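PDB 4N4P: acylneuraminate lyase from Mycoplasma synoviae, which is a TIM-barrel protein of the dihydrodipicolinate synthetase family, seen here as an assembly of four chains. Local coordinates for residues A[15-20]-A[30-35]; A[22-27]-A[62-67]; A[174-179]-A[186-191]; A[194-199]-A[220-225]. One frame throughout, in Å; residues are numbered along the deposited sequence.

Contact 1: A[15-20]-A[30-35]; sequences VTPFTK and KEVVNF
Val-15 of the extended loop that follows strand 9-12 lies beside Val-32 on the first barrel helix, 26-39, with their CA atoms 7.9 Å apart, the nearest pair of CA atoms between 15-20 and 30-35. The loop runs past the helix flank without regular structure, while the helix keeps its own bonds, such as Asn-34 N to Lys-30 O. Val-32 carries the whole helical side of the contact, and its two methyls divide the work. CG1 stands anti to the backbone N (chi1 163°), which sends it to Val-15, where it lies 4.4 Å from CG2 and 4.3 Å from the carbonyl O. CG2, the other branch, meets the pyrrolidine ring of Pro-17 at its CG corner, 3.7 Å away, the tightest touch of the set. The loop thus presents two apolar bumps, two residues apart, and one branched valine reaches both. Thr-16 between them turns the other way: its OG1 is bonded to Gly-52 O and its side chain packs on Val-65 of helix 59-73. Val-15 also packs on Leu-257 and Met-261 of helix 253-263, and Met-14 lies against Val-32. Around this core the loop is tied down by polar bonds, among them Thr-16 O with Lys-258 NZ. Within the beta-alpha barrel the contact packs the loop that leads out of the first strand against the helix that follows it. The side chains that meet are all apolar and buried: the grip rests on shape and exclusion of water, and Val-15 O is covered by the contact without finding a polar partner in the model.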
loop_
_atom_site.group_PDB
_atom_site.type_symbol
_atom_site.label_atom_id
_atom_site.label_comp_id
_atom_site.label_asym_id
_atom_site.label_seq_id
_atom_site.Cartn_x
_atom_site.Cartn_y
_atom_site.Cartn_z
ATOM N N VAL A 15 5.199 26.793 -14.855
ATOM C CA VAL A 15 5.363 27.361 -13.518
ATOM C C VAL A 15 4.675 28.731 -13.466
ATOM O O VAL A 15 4.580 29.426 -14.482
ATOM C CB VAL A 15 6.859 27.467 -13.125
ATOM C CG1 VAL A 15 7.458 26.063 -13.048
ATOM C CG2 VAL A 15 7.656 28.346 -14.129
ATOM N N THR A 16 4.218 29.112 -12.282
ATOM C CA THR A 16 3.632 30.446 -12.077
ATOM C C THR A 16 4.614 31.382 -11.336
ATOM O O THR A 16 4.900 31.161 -10.174
ATOM C CB THR A 16 2.259 30.358 -11.329
ATOM O OG1 THR A 16 1.394 29.437 -12.012
ATOM C CG2 THR A 16 1.581 31.742 -11.294
ATOM N N PRO A 17 5.136 32.431 -12.013
ATOM C CA PRO A 17 6.084 33.303 -11.324
ATOM C C PRO A 17 5.504 34.080 -10.148
ATOM O O PRO A 17 4.454 34.711 -10.263
ATOM C CB PRO A 17 6.539 34.258 -12.434
ATOM C CG PRO A 17 6.444 33.402 -13.651
ATOM C CD PRO A 17 5.092 32.753 -13.448
ATOM N N PHE A 18 6.185 34.008 -9.010
ATOM C CA PHE A 18 5.848 34.879 -7.890
ATOM C C PHE A 18 7.083 35.647 -7.487
ATOM O O PHE A 18 8.196 35.173 -7.671
ATOM C CB PHE A 18 5.387 34.076 -6.669
ATOM C CG PHE A 18 4.229 33.151 -6.931
ATOM C CD1 PHE A 18 2.953 33.647 -7.186
ATOM C CD2 PHE A 18 4.416 31.772 -6.884
ATOM C CE1 PHE A 18 1.887 32.777 -7.409
ATOM C CE2 PHE A 18 3.366 30.901 -7.090
ATOM C CZ PHE A 18 2.097 31.399 -7.372
ATOM N N THR A 19 6.885 36.835 -6.924
ATOM C CA THR A 19 8.001 37.606 -6.371
ATOM C C THR A 19 8.502 36.915 -5.123
ATOM O O THR A 19 7.816 36.066 -4.564
ATOM C CB THR A 19 7.567 39.056 -6.010
ATOM O OG1 THR A 19 6.621 39.007 -4.953
ATOM C CG2 THR A 19 6.923 39.725 -7.227
ATOM N N LYS A 20 9.705 37.273 -4.681
ATOM C CA LYS A 20 10.251 36.699 -3.454
ATOM C C LYS A 20 9.282 36.798 -2.301
ATOM O O LYS A 20 9.198 35.884 -1.478
ATOM C CB LYS A 20 11.557 37.372 -3.058
ATOM C CG LYS A 20 12.736 36.989 -3.898
ATOM C CD LYS A 20 14.002 37.650 -3.346
ATOM C CE LYS A 20 15.212 37.340 -4.211
ATOM N NZ LYS A 20 16.074 36.325 -3.562
ATOM N N LYS A 30 4.473 36.573 -18.595
ATOM C CA LYS A 30 4.706 36.786 -20.016
ATOM C C LYS A 30 6.091 36.310 -20.451
ATOM O O LYS A 30 6.233 35.707 -21.523
ATOM C CB LYS A 30 4.483 38.251 -20.420
ATOM C CG LYS A 30 3.198 38.902 -19.861
ATOM C CD LYS A 30 2.036 38.765 -20.842
ATOM C CE LYS A 30 0.852 39.627 -20.491
ATOM N NZ LYS A 30 0.559 40.756 -21.451
ATOM N N GLU A 31 7.110 36.546 -19.621
ATOM C CA GLU A 31 8.463 36.098 -19.981
ATOM C C GLU A 31 8.553 34.570 -20.008
ATOM O O GLU A 31 9.225 34.014 -20.858
ATOM C CB GLU A 31 9.521 36.637 -19.019
ATOM C CG GLU A 31 9.718 38.157 -19.086
ATOM C CD GLU A 31 10.971 38.602 -18.350
ATOM O OE1 GLU A 31 11.963 37.827 -18.275
ATOM O OE2 GLU A 31 10.969 39.750 -17.852
ATOM N N VAL A 32 7.911 33.902 -19.061
ATOM C CA VAL A 32 7.918 32.435 -19.070
ATOM C C VAL A 32 7.238 31.914 -20.340
ATOM O O VAL A 32 7.722 30.982 -20.956
ATOM C CB VAL A 32 7.248 31.858 -17.813
ATOM C CG1 VAL A 32 6.875 30.378 -17.991
ATOM C CG2 VAL A 32 8.180 32.073 -16.601
ATOM N N VAL A 33 6.094 32.494 -20.702
ATOM C CA VAL A 33 5.398 32.069 -21.935
ATOM C C VAL A 33 6.318 32.225 -23.149
ATOM O O VAL A 33 6.492 31.283 -23.939
ATOM C CB VAL A 33 4.029 32.796 -22.131
ATOM C CG1 VAL A 33 3.399 32.470 -23.537
ATOM C CG2 VAL A 33 3.052 32.409 -21.030
ATOM N N ASN A 34 6.943 33.401 -23.309
ATOM C CA ASN A 34 7.863 33.587 -24.428
ATOM C C ASN A 34 9.012 32.592 -24.427
ATOM O O ASN A 34 9.414 32.116 -25.480
ATOM C CB ASN A 34 8.424 35.019 -24.468
ATOM C CG ASN A 34 7.359 36.084 -24.751
ATOM O OD1 ASN A 34 6.254 35.812 -25.232
ATOM N ND2 ASN A 34 7.723 37.337 -24.466
ATOM N N PHE A 35 9.571 32.301 -23.251
ATOM C CA PHE A 35 10.661 31.339 -23.136
ATOM C C PHE A 35 10.194 29.961 -23.647
ATOM O O PHE A 35 10.880 29.308 -24.453
ATOM C CB PHE A 35 11.121 31.265 -21.666
ATOM C CG PHE A 35 12.179 30.230 -21.400
ATOM C CD1 PHE A 35 13.484 30.417 -21.835
ATOM C CD2 PHE A 35 11.859 29.071 -20.671
ATOM C CE1 PHE A 35 14.474 29.461 -21.556
ATOM C CE2 PHE A 35 12.823 28.127 -20.391
ATOM C CZ PHE A 35 14.136 28.320 -20.828
#

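Contact 2: A[22-27]-A[62-67]; sequences GKLHKA and KKEVMK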
loop_
_atom_site.group_PDB
_atom_site.type_symbol
_atom_site.label_atom_id
_atom_site.label_comp_id
_atom_site.label_asym_id
_atom_site.label_seq_id
_atom_site.Cartn_x
_atom_site.Cartn_y
_atom_site.Cartn_z
ATOM N N GLY A 22 6.068 36.778 -2.509
ATOM C CA GLY A 22 4.854 36.004 -2.745
ATOM C C GLY A 22 3.746 36.639 -3.562
ATOM O O GLY A 22 2.655 36.095 -3.599
ATOM N N LYS A 23 3.988 37.796 -4.174
ATOM C CA LYS A 23 2.970 38.418 -5.026
ATOM C C LYS A 23 3.006 37.743 -6.392
ATOM O O LYS A 23 4.083 37.402 -6.864
ATOM C CB LYS A 23 3.250 39.906 -5.223
ATOM C CG LYS A 23 3.157 40.763 -3.944
ATOM C CD LYS A 23 3.242 42.285 -4.269
ATOM C CE LYS A 23 4.562 42.688 -4.952
ATOM N NZ LYS A 23 5.757 42.373 -4.102
ATOM N N LEU A 24 1.858 37.587 -7.046
ATOM C CA LEU A 24 1.887 37.178 -8.458
ATOM C C LEU A 24 2.773 38.119 -9.264
ATOM O O LEU A 24 2.568 39.353 -9.249
ATOM C CB LEU A 24 0.480 37.158 -9.068
ATOM C CG LEU A 24 0.408 36.673 -10.515
ATOM C CD1 LEU A 24 0.895 35.224 -10.624
ATOM C CD2 LEU A 24 -1.021 36.803 -11.007
ATOM N N HIS A 25 3.762 37.565 -9.958
ATOM C CA HIS A 25 4.652 38.389 -10.777
ATOM C C HIS A 25 4.189 38.432 -12.243
ATOM O O HIS A 25 4.556 37.578 -13.061
ATOM C CB HIS A 25 6.107 37.945 -10.647
ATOM C CG HIS A 25 7.069 38.854 -11.344
ATOM N ND1 HIS A 25 6.955 40.230 -11.303
ATOM C CD2 HIS A 25 8.167 38.587 -12.082
ATOM C CE1 HIS A 25 7.934 40.768 -12.009
ATOM N NE2 HIS A 25 8.686 39.792 -12.489
ATOM N N LYS A 26 3.359 39.430 -12.542
ATOM C CA LYS A 26 2.607 39.472 -13.792
ATOM C C LYS A 26 3.522 39.534 -14.997
ATOM O O LYS A 26 3.301 38.786 -15.943
ATOM C CB LYS A 26 1.603 40.643 -13.803
ATOM C CG LYS A 26 0.685 40.647 -12.604
ATOM C CD LYS A 26 -0.680 41.205 -12.977
ATOM C CE LYS A 26 -1.389 41.866 -11.825
ATOM N NZ LYS A 26 -1.527 43.316 -12.150
ATOM N N ALA A 27 4.560 40.377 -14.952
ATOM C CA ALA A 27 5.512 40.484 -16.060
ATOM C C ALA A 27 6.244 39.171 -16.275
ATOM O O ALA A 27 6.619 38.830 -17.406
ATOM C CB ALA A 27 6.534 41.625 -15.805
ATOM N N LYS A 62 -5.717 33.376 -10.473
ATOM C CA LYS A 62 -5.982 32.377 -11.529
ATOM C C LYS A 62 -6.494 33.050 -12.799
ATOM O O LYS A 62 -6.000 32.800 -13.903
ATOM C CB LYS A 62 -6.963 31.311 -11.056
ATOM C CG LYS A 62 -6.393 30.412 -9.949
ATOM C CD LYS A 62 -7.464 29.524 -9.368
ATOM C CE LYS A 62 -7.020 28.888 -8.060
ATOM N NZ LYS A 62 -8.014 27.874 -7.578
ATOM N N LYS A 63 -7.457 33.952 -12.633
ATOM C CA LYS A 63 -7.979 34.708 -13.766
ATOM C C LYS A 63 -6.903 35.550 -14.413
ATOM O O LYS A 63 -6.851 35.635 -15.629
ATOM C CB LYS A 63 -9.093 35.644 -13.308
ATOM C CG LYS A 63 -10.351 34.976 -12.854
ATOM C CD LYS A 63 -11.067 36.043 -12.010
ATOM C CE LYS A 63 -12.531 35.942 -12.146
ATOM N NZ LYS A 63 -13.171 37.029 -11.330
ATOM N N GLU A 64 -6.062 36.194 -13.597
ATOM C CA GLU A 64 -5.007 37.040 -14.113
ATOM C C GLU A 64 -3.995 36.200 -14.884
ATOM O O GLU A 64 -3.578 36.585 -15.964
ATOM C CB GLU A 64 -4.325 37.853 -12.984
ATOM C CG GLU A 64 -3.323 38.901 -13.438
ATOM C CD GLU A 64 -3.884 40.015 -14.337
ATOM O OE1 GLU A 64 -5.110 40.292 -14.345
ATOM O OE2 GLU A 64 -3.065 40.610 -15.060
ATOM N N VAL A 65 -3.599 35.055 -14.328
ATOM C CA VAL A 65 -2.636 34.187 -15.044
ATOM C C VAL A 65 -3.198 33.755 -16.393
ATOM O O VAL A 65 -2.487 33.770 -17.407
ATOM C CB VAL A 65 -2.205 32.955 -14.207
ATOM C CG1 VAL A 65 -1.311 32.010 -15.030
ATOM C CG2 VAL A 65 -1.422 33.447 -12.978
ATOM N N MET A 66 -4.469 33.384 -16.401
ATOM C CA MET A 66 -5.114 32.931 -17.640
ATOM C C MET A 66 -5.103 34.040 -18.695
ATOM O O MET A 66 -4.856 33.784 -19.892
ATOM C CB MET A 66 -6.528 32.480 -17.361
ATOM C CG MET A 66 -6.606 31.184 -16.552
ATOM S SD MET A 66 -8.234 30.747 -15.974
ATOM C CE MET A 66 -9.062 30.290 -17.510
ATOM N N LYS A 67 -5.395 35.269 -18.258
ATOM C CA LYS A 67 -5.383 36.422 -19.176
ATOM C C LYS A 67 -3.996 36.702 -19.707
ATOM O O LYS A 67 -3.810 36.882 -20.912
ATOM C CB LYS A 67 -5.938 37.679 -18.483
ATOM C CG LYS A 67 -7.372 37.550 -18.166
ATOM C CD LYS A 67 -7.805 38.478 -17.047
ATOM C CE LYS A 67 -9.300 38.430 -16.884
ATOM N NZ LYS A 67 -9.976 38.779 -18.180
#
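This is a partly buried packing contact between neighbouring outer elements of a TIM barrel: the loop leading into helix 26-39, with the first turn of that helix, lies against helix 59-73. The CA atoms come nearest at Lys-26 and Val-65, 7.5 Å apart, and His-25 is the N-cap residue of the first helix. Leu-24 supplies the apolar half. Its CG sits beside the carbonyl carbon (chi1 -177°), and from there the two methyls fork over the helix: CD1 lies 3.8 Å from Val-65 CG2, while CD2 touches the same methyl and also reaches Glu-64 CG at 4.0 Å. Thr-16 packs on both Leu-24 and Val-65, and Asp-61, about one turn before Glu-64 and Val-65 on helix 59-73, also touches Leu-24. Toward the surface the contact changes character. The Lys-26 chain, bent at chi2 and chi4, crosses that of Glu-64 at about a right angle, so that the lysine's CD, not its NZ, meets the glutamate, touching both OE2 and CG. Glu-64 CG is 3.5 Å from Lys-26 CD, and the Glu-64 chain is itself bent at chi2 (61°), bringing its carboxylate back beside the lysine. The opposite charges are near each other without forming a salt bridge. Leu-68, one turn beyond Glu-64, also meets the lysine. Helix 88-100 packs against other residues of the same segment, including Lys-63 and Met-66. Glu-64 OE2 sits 3.2 Å from Lys-26 CD but 4.3 Å from Lys-26 NZ, beyond salt-bridge range.

Contact 3: A[174-179]-A[186-191]; sequences FAFERL and KLFMFA
Phe-176 projects from helix 173-182 as a flat blade and lodges against two bumps of strand 187-190, Phe-190 over one face and Phe-188 at its edge. Phe-190 CD1 stands 3.7 Å above the plane of the Phe-176 ring, over the ring centre. The two rings form a T-shaped pair, the edge of Phe-190 toward the face of Phe-176, with centroids 5.0 Å apart and planes at 68°. At the rim of the blade, near its plane, Phe-176 CE1 meets Phe-188 CB at 3.9 Å. The second bump of the helix is Leu-179, one turn on. Phe-188 points at the helix, and its ring, lying across the leucine chain, brings CZ to 3.8 Å from Leu-179 CB and CE1 to 3.9 Å from Leu-179 CD1. A fully extended first torsion (chi1 -180°) carries the ring tip of Phe-176 to the strand although its CB does not head there. Tyr-168 of strand 163-168 meets the Phe-176 ring, and Leu-158 packs on Phe-188. On another part of the helix Arg-178 grips Glu-177 side-on through NE and NH2, and both residues bond to the second subunit, Arg-178 to its Asp-243. Helix and strand run nearly antiparallel, at 156° with axes 10.9 Å apart, the layering of a right-handed beta-alpha-beta unit in a TIM barrel.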
loop_
_atom_site.group_PDB
_atom_site.type_symbol
_atom_site.label_atom_id
_atom_site.label_comp_id
_atom_site.label_asym_id
_atom_site.label_seq_id
_atom_site.Cartn_x
_atom_site.Cartn_y
_atom_site.Cartn_z
ATOM N N PHE A 174 -0.260 -0.287 -17.564
ATOM C CA PHE A 174 -1.257 -1.277 -17.981
ATOM C C PHE A 174 -2.621 -0.583 -18.075
ATOM O O PHE A 174 -3.302 -0.697 -19.083
ATOM C CB PHE A 174 -1.283 -2.485 -17.022
ATOM C CG PHE A 174 -2.211 -3.584 -17.446
ATOM C CD1 PHE A 174 -2.335 -3.942 -18.779
ATOM C CD2 PHE A 174 -2.961 -4.280 -16.504
ATOM C CE1 PHE A 174 -3.181 -4.968 -19.171
ATOM C CE2 PHE A 174 -3.828 -5.335 -16.897
ATOM C CZ PHE A 174 -3.937 -5.658 -18.231
ATOM N N ALA A 175 -3.003 0.173 -17.043
ATOM C CA ALA A 175 -4.266 0.912 -17.121
ATOM C C ALA A 175 -4.272 1.850 -18.316
ATOM O O ALA A 175 -5.317 2.033 -18.941
ATOM C CB ALA A 175 -4.545 1.687 -15.824
ATOM N N PHE A 176 -3.114 2.436 -18.640
ATOM C CA PHE A 176 -3.012 3.327 -19.781
ATOM C C PHE A 176 -3.296 2.549 -21.060
ATOM O O PHE A 176 -4.059 2.983 -21.936
ATOM C CB PHE A 176 -1.632 3.994 -19.886
ATOM C CG PHE A 176 -1.524 4.924 -21.072
ATOM C CD1 PHE A 176 -2.336 6.054 -21.153
ATOM C CD2 PHE A 176 -0.674 4.627 -22.137
ATOM C CE1 PHE A 176 -2.288 6.915 -22.274
ATOM C CE2 PHE A 176 -0.597 5.487 -23.257
ATOM C CZ PHE A 176 -1.408 6.628 -23.321
ATOM N N GLU A 177 -2.695 1.371 -21.147
ATOM C CA GLU A 177 -2.842 0.547 -22.340
ATOM C C GLU A 177 -4.321 0.177 -22.510
ATOM O O GLU A 177 -4.856 0.237 -23.614
ATOM C CB GLU A 177 -1.962 -0.708 -22.238
ATOM C CG GLU A 177 -2.115 -1.665 -23.419
ATOM C CD GLU A 177 -3.269 -2.648 -23.229
ATOM O OE1 GLU A 177 -3.538 -3.056 -22.079
ATOM O OE2 GLU A 177 -3.918 -3.010 -24.228
ATOM N N ARG A 178 -4.971 -0.186 -21.404
ATOM C CA ARG A 178 -6.393 -0.557 -21.429
ATOM C C ARG A 178 -7.271 0.598 -21.891
ATOM O O ARG A 178 -8.235 0.375 -22.637
ATOM C CB ARG A 178 -6.858 -1.033 -20.044
ATOM C CG ARG A 178 -6.186 -2.311 -19.510
ATOM C CD ARG A 178 -6.722 -3.590 -20.208
ATOM N NE ARG A 178 -6.178 -3.771 -21.556
ATOM C CZ ARG A 178 -6.674 -4.610 -22.473
ATOM N NH1 ARG A 178 -7.738 -5.377 -22.187
ATOM N NH2 ARG A 178 -6.116 -4.665 -23.673
ATOM N N LEU A 179 -6.975 1.816 -21.419
ATOM C CA LEU A 179 -7.716 3.010 -21.855
ATOM C C LEU A 179 -7.560 3.245 -23.348
ATOM O O LEU A 179 -8.543 3.529 -24.048
ATOM C CB LEU A 179 -7.235 4.256 -21.106
ATOM C CG LEU A 179 -7.687 4.294 -19.652
ATOM C CD1 LEU A 179 -6.985 5.452 -18.862
ATOM C CD2 LEU A 179 -9.225 4.390 -19.582
ATOM N N LYS A 186 -10.936 8.992 -27.912
ATOM C CA LYS A 186 -10.737 9.957 -26.856
ATOM C C LYS A 186 -9.255 10.335 -26.881
ATOM O O LYS A 186 -8.403 9.545 -27.330
ATOM C CB LYS A 186 -11.160 9.428 -25.476
ATOM C CG LYS A 186 -12.670 9.187 -25.321
ATOM C CD LYS A 186 -13.459 10.502 -25.244
ATOM C CE LYS A 186 -14.959 10.208 -25.286
ATOM N NZ LYS A 186 -15.831 11.416 -25.185
ATOM N N LEU A 187 -8.968 11.555 -26.446
ATOM C CA LEU A 187 -7.617 12.069 -26.434
ATOM C C LEU A 187 -6.994 11.825 -25.065
ATOM O O LEU A 187 -7.552 12.224 -24.062
ATOM C CB LEU A 187 -7.609 13.561 -26.752
ATOM C CG LEU A 187 -6.258 14.292 -26.647
ATOM C CD1 LEU A 187 -5.269 13.754 -27.710
ATOM C CD2 LEU A 187 -6.484 15.759 -26.837
ATOM N N PHE A 188 -5.833 11.183 -25.025
ATOM C CA PHE A 188 -5.161 10.952 -23.749
ATOM C C PHE A 188 -3.843 11.695 -23.816
ATOM O O PHE A 188 -2.990 11.360 -24.634
ATOM C CB PHE A 188 -4.960 9.435 -23.486
ATOM C CG PHE A 188 -6.238 8.719 -23.214
ATOM C CD1 PHE A 188 -6.751 8.657 -21.916
ATOM C CD2 PHE A 188 -6.967 8.146 -24.251
ATOM C CE1 PHE A 188 -7.970 8.019 -21.653
ATOM C CE2 PHE A 188 -8.181 7.511 -24.009
ATOM C CZ PHE A 188 -8.687 7.440 -22.707
ATOM N N MET A 189 -3.703 12.720 -22.971
ATOM C CA MET A 189 -2.472 13.467 -22.853
ATOM C C MET A 189 -1.605 12.759 -21.795
ATOM O O MET A 189 -2.044 12.573 -20.657
ATOM C CB MET A 189 -2.780 14.930 -22.504
ATOM C CG MET A 189 -3.565 15.665 -23.626
ATOM S SD MET A 189 -2.651 15.803 -25.179
ATOM C CE MET A 189 -1.490 17.124 -24.832
ATOM N N PHE A 190 -0.416 12.306 -22.185
ATOM C CA PHE A 190 0.396 11.455 -21.305
ATOM C C PHE A 190 1.259 12.332 -20.365
ATOM O O PHE A 190 2.044 13.156 -20.826
ATOM C CB PHE A 190 1.248 10.512 -22.149
ATOM C CG PHE A 190 1.878 9.411 -21.364
ATOM C CD1 PHE A 190 1.150 8.262 -21.045
ATOM C CD2 PHE A 190 3.190 9.527 -20.916
ATOM C CE1 PHE A 190 1.730 7.239 -20.292
ATOM C CE2 PHE A 190 3.795 8.501 -20.182
ATOM C CZ PHE A 190 3.070 7.361 -19.863
ATOM N N ALA A 191 1.098 12.155 -19.057
ATOM C CA ALA A 191 1.661 13.092 -18.091
ATOM C C ALA A 191 2.648 12.433 -17.126
ATOM O O ALA A 191 2.827 12.886 -15.999
ATOM C CB ALA A 191 0.558 13.838 -17.338
#

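Contact 4: A[194-199]-A[220-225]; sequences EALAMG and NAIIKA
Leu-196, in the first turn of helix 196-201, makes the closest touch with helix 212-227: its CD2 methyl lies 3.7 Å from Ile-223 CG1. The same methyl also reaches Ile-222 CG2, at 4.2 Å, and so touches two consecutive isoleucines. The first torsion of Leu-196, near trans at -160°, swings the branch toward the other helix. The leucine and Ile-223 chains cross at about a right angle. Ala-197 follows, its CA 6.8 Å from that of Ile-222, the shortest CA-CA distance here. Its small CB needs little space and meets Ile-222 CG2 at 3.9 Å, giving that methyl a second neighbour. Further along, Gly-199 N bonds to Ala-195 O, closing the turn whose N-cap is Ala-195. Leu-237 of helix 231-248 packs on Ile-222, Val-234 of the same helix packs on Ala-197, and Leu-10 of strand 9-12 lies against Ile-223. Ala-197 also packs on Thr-201 of the second subunit. The two helices are joined here by buried side chains, and because only methyls and a methylene meet, no directional bond links one to the other.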
loop_
_atom_site.group_PDB
_atom_site.type_symbol
_atom_site.label_atom_id
_atom_site.label_comp_id
_atom_site.label_asym_id
_atom_site.label_seq_id
_atom_site.Cartn_x
_atom_site.Cartn_y
_atom_site.Cartn_z
ATOM N N GLU A 194 8.828 10.522 -17.024
ATOM C CA GLU A 194 9.833 9.449 -17.017
ATOM C C GLU A 194 9.469 8.234 -17.887
ATOM O O GLU A 194 10.244 7.288 -18.016
ATOM C CB GLU A 194 10.083 9.002 -15.585
ATOM C CG GLU A 194 10.642 10.113 -14.722
ATOM C CD GLU A 194 10.437 9.861 -13.223
ATOM O OE1 GLU A 194 9.454 9.166 -12.839
ATOM O OE2 GLU A 194 11.280 10.353 -12.433
ATOM N N ALA A 195 8.289 8.262 -18.482
ATOM C CA ALA A 195 7.856 7.120 -19.278
ATOM C C ALA A 195 7.423 7.538 -20.659
ATOM O O ALA A 195 6.615 6.852 -21.301
ATOM C CB ALA A 195 6.732 6.385 -18.567
ATOM N N LEU A 196 7.969 8.667 -21.118
ATOM C CA LEU A 196 7.586 9.253 -22.402
ATOM C C LEU A 196 7.562 8.219 -23.531
ATOM O O LEU A 196 6.550 8.083 -24.262
ATOM C CB LEU A 196 8.539 10.419 -22.749
ATOM C CG LEU A 196 8.003 11.421 -23.793
ATOM C CD1 LEU A 196 8.769 12.751 -23.713
ATOM C CD2 LEU A 196 8.088 10.907 -25.213
ATOM N N ALA A 197 8.679 7.511 -23.691
ATOM C CA ALA A 197 8.822 6.553 -24.787
ATOM C C ALA A 197 7.873 5.372 -24.622
ATOM O O ALA A 197 7.370 4.827 -25.600
ATOM C CB ALA A 197 10.258 6.081 -24.895
ATOM N N MET A 198 7.598 4.994 -23.388
ATOM C CA MET A 198 6.638 3.934 -23.154
ATOM C C MET A 198 5.221 4.416 -23.534
ATOM O O MET A 198 4.439 3.663 -24.126
ATOM C CB MET A 198 6.793 3.400 -21.732
ATOM C CG MET A 198 8.048 2.422 -21.595
ATOM S SD MET A 198 8.158 2.033 -19.899
ATOM C CE MET A 198 9.837 1.375 -19.766
ATOM N N GLY A 199 4.914 5.680 -23.205
ATOM C CA GLY A 199 3.660 6.318 -23.622
ATOM C C GLY A 199 3.529 6.334 -25.151
ATOM O O GLY A 199 2.484 5.942 -25.700
ATOM N N ASN A 220 11.956 16.052 -26.927
ATOM C CA ASN A 220 11.774 15.964 -28.372
ATOM C C ASN A 220 12.754 15.010 -29.012
ATOM O O ASN A 220 12.394 14.335 -29.973
ATOM C CB ASN A 220 11.868 17.342 -29.056
ATOM C CG ASN A 220 10.553 18.090 -29.024
ATOM O OD1 ASN A 220 10.508 19.322 -28.783
ATOM N ND2 ASN A 220 9.478 17.372 -29.262
ATOM N N ALA A 221 13.964 14.909 -28.457
ATOM C CA ALA A 221 14.952 14.012 -29.035
ATOM C C ALA A 221 14.431 12.584 -28.956
ATOM O O ALA A 221 14.633 11.793 -29.887
ATOM C CB ALA A 221 16.332 14.156 -28.342
ATOM N N ILE A 222 13.761 12.267 -27.857
ATOM C CA ILE A 222 13.180 10.923 -27.673
ATOM C C ILE A 222 12.060 10.691 -28.702
ATOM O O ILE A 222 12.026 9.665 -29.381
ATOM C CB ILE A 222 12.643 10.709 -26.242
ATOM C CG1 ILE A 222 13.793 10.712 -25.222
ATOM C CG2 ILE A 222 11.887 9.377 -26.130
ATOM C CD1 ILE A 222 13.284 10.966 -23.820
ATOM N N ILE A 223 11.179 11.666 -28.836
ATOM C CA ILE A 223 10.067 11.545 -29.782
ATOM C C ILE A 223 10.613 11.369 -31.201
ATOM O O ILE A 223 10.159 10.487 -31.946
ATOM C CB ILE A 223 9.141 12.772 -29.726
ATOM C CG1 ILE A 223 8.467 12.847 -28.346
ATOM C CG2 ILE A 223 8.081 12.681 -30.884
ATOM C CD1 ILE A 223 7.669 14.127 -28.069
ATOM N N LYS A 224 11.582 12.196 -31.569
ATOM C CA LYS A 224 12.146 12.115 -32.941
ATOM C C LYS A 224 12.823 10.766 -33.186
ATOM O O LYS A 224 12.636 10.157 -34.248
ATOM C CB LYS A 224 13.084 13.284 -33.242
ATOM C CG LYS A 224 12.379 14.661 -33.213
ATOM C CD LYS A 224 11.064 14.726 -34.045
ATOM C CE LYS A 224 11.340 15.071 -35.504
ATOM N NZ LYS A 224 10.196 15.805 -36.165
ATOM N N ALA A 225 13.573 10.283 -32.202
ATOM C CA ALA A 225 14.202 8.954 -32.312
ATOM C C ALA A 225 13.158 7.839 -32.441
ATOM O O ALA A 225 13.328 6.899 -33.227
ATOM C CB ALA A 225 15.157 8.682 -31.093
#

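Contacts 1 and 2 form one neighbourhood, their centres 9 Å apart and both using helix 26-39: Pro-17 O lies 3.0 Å from His-25 N, a probable hydrogen bond, and Thr-16 CG2 is 3.6 Å from Leu-24 CD1. Contacts 3 and 4 make a second, with centres 15 Å apart, where strand 187-190 is followed, after a short connection, by helix 196-201 and Phe-190 CE2 comes 3.5 Å from Ala-195 O. Both of these touch the second subunit, whereas contacts 1 and 2 meet no other chain. The two neighbourhoods are well separated: the centres of contacts 1 and 3 are about 30 Å apart, on opposite sides of the chain's centre.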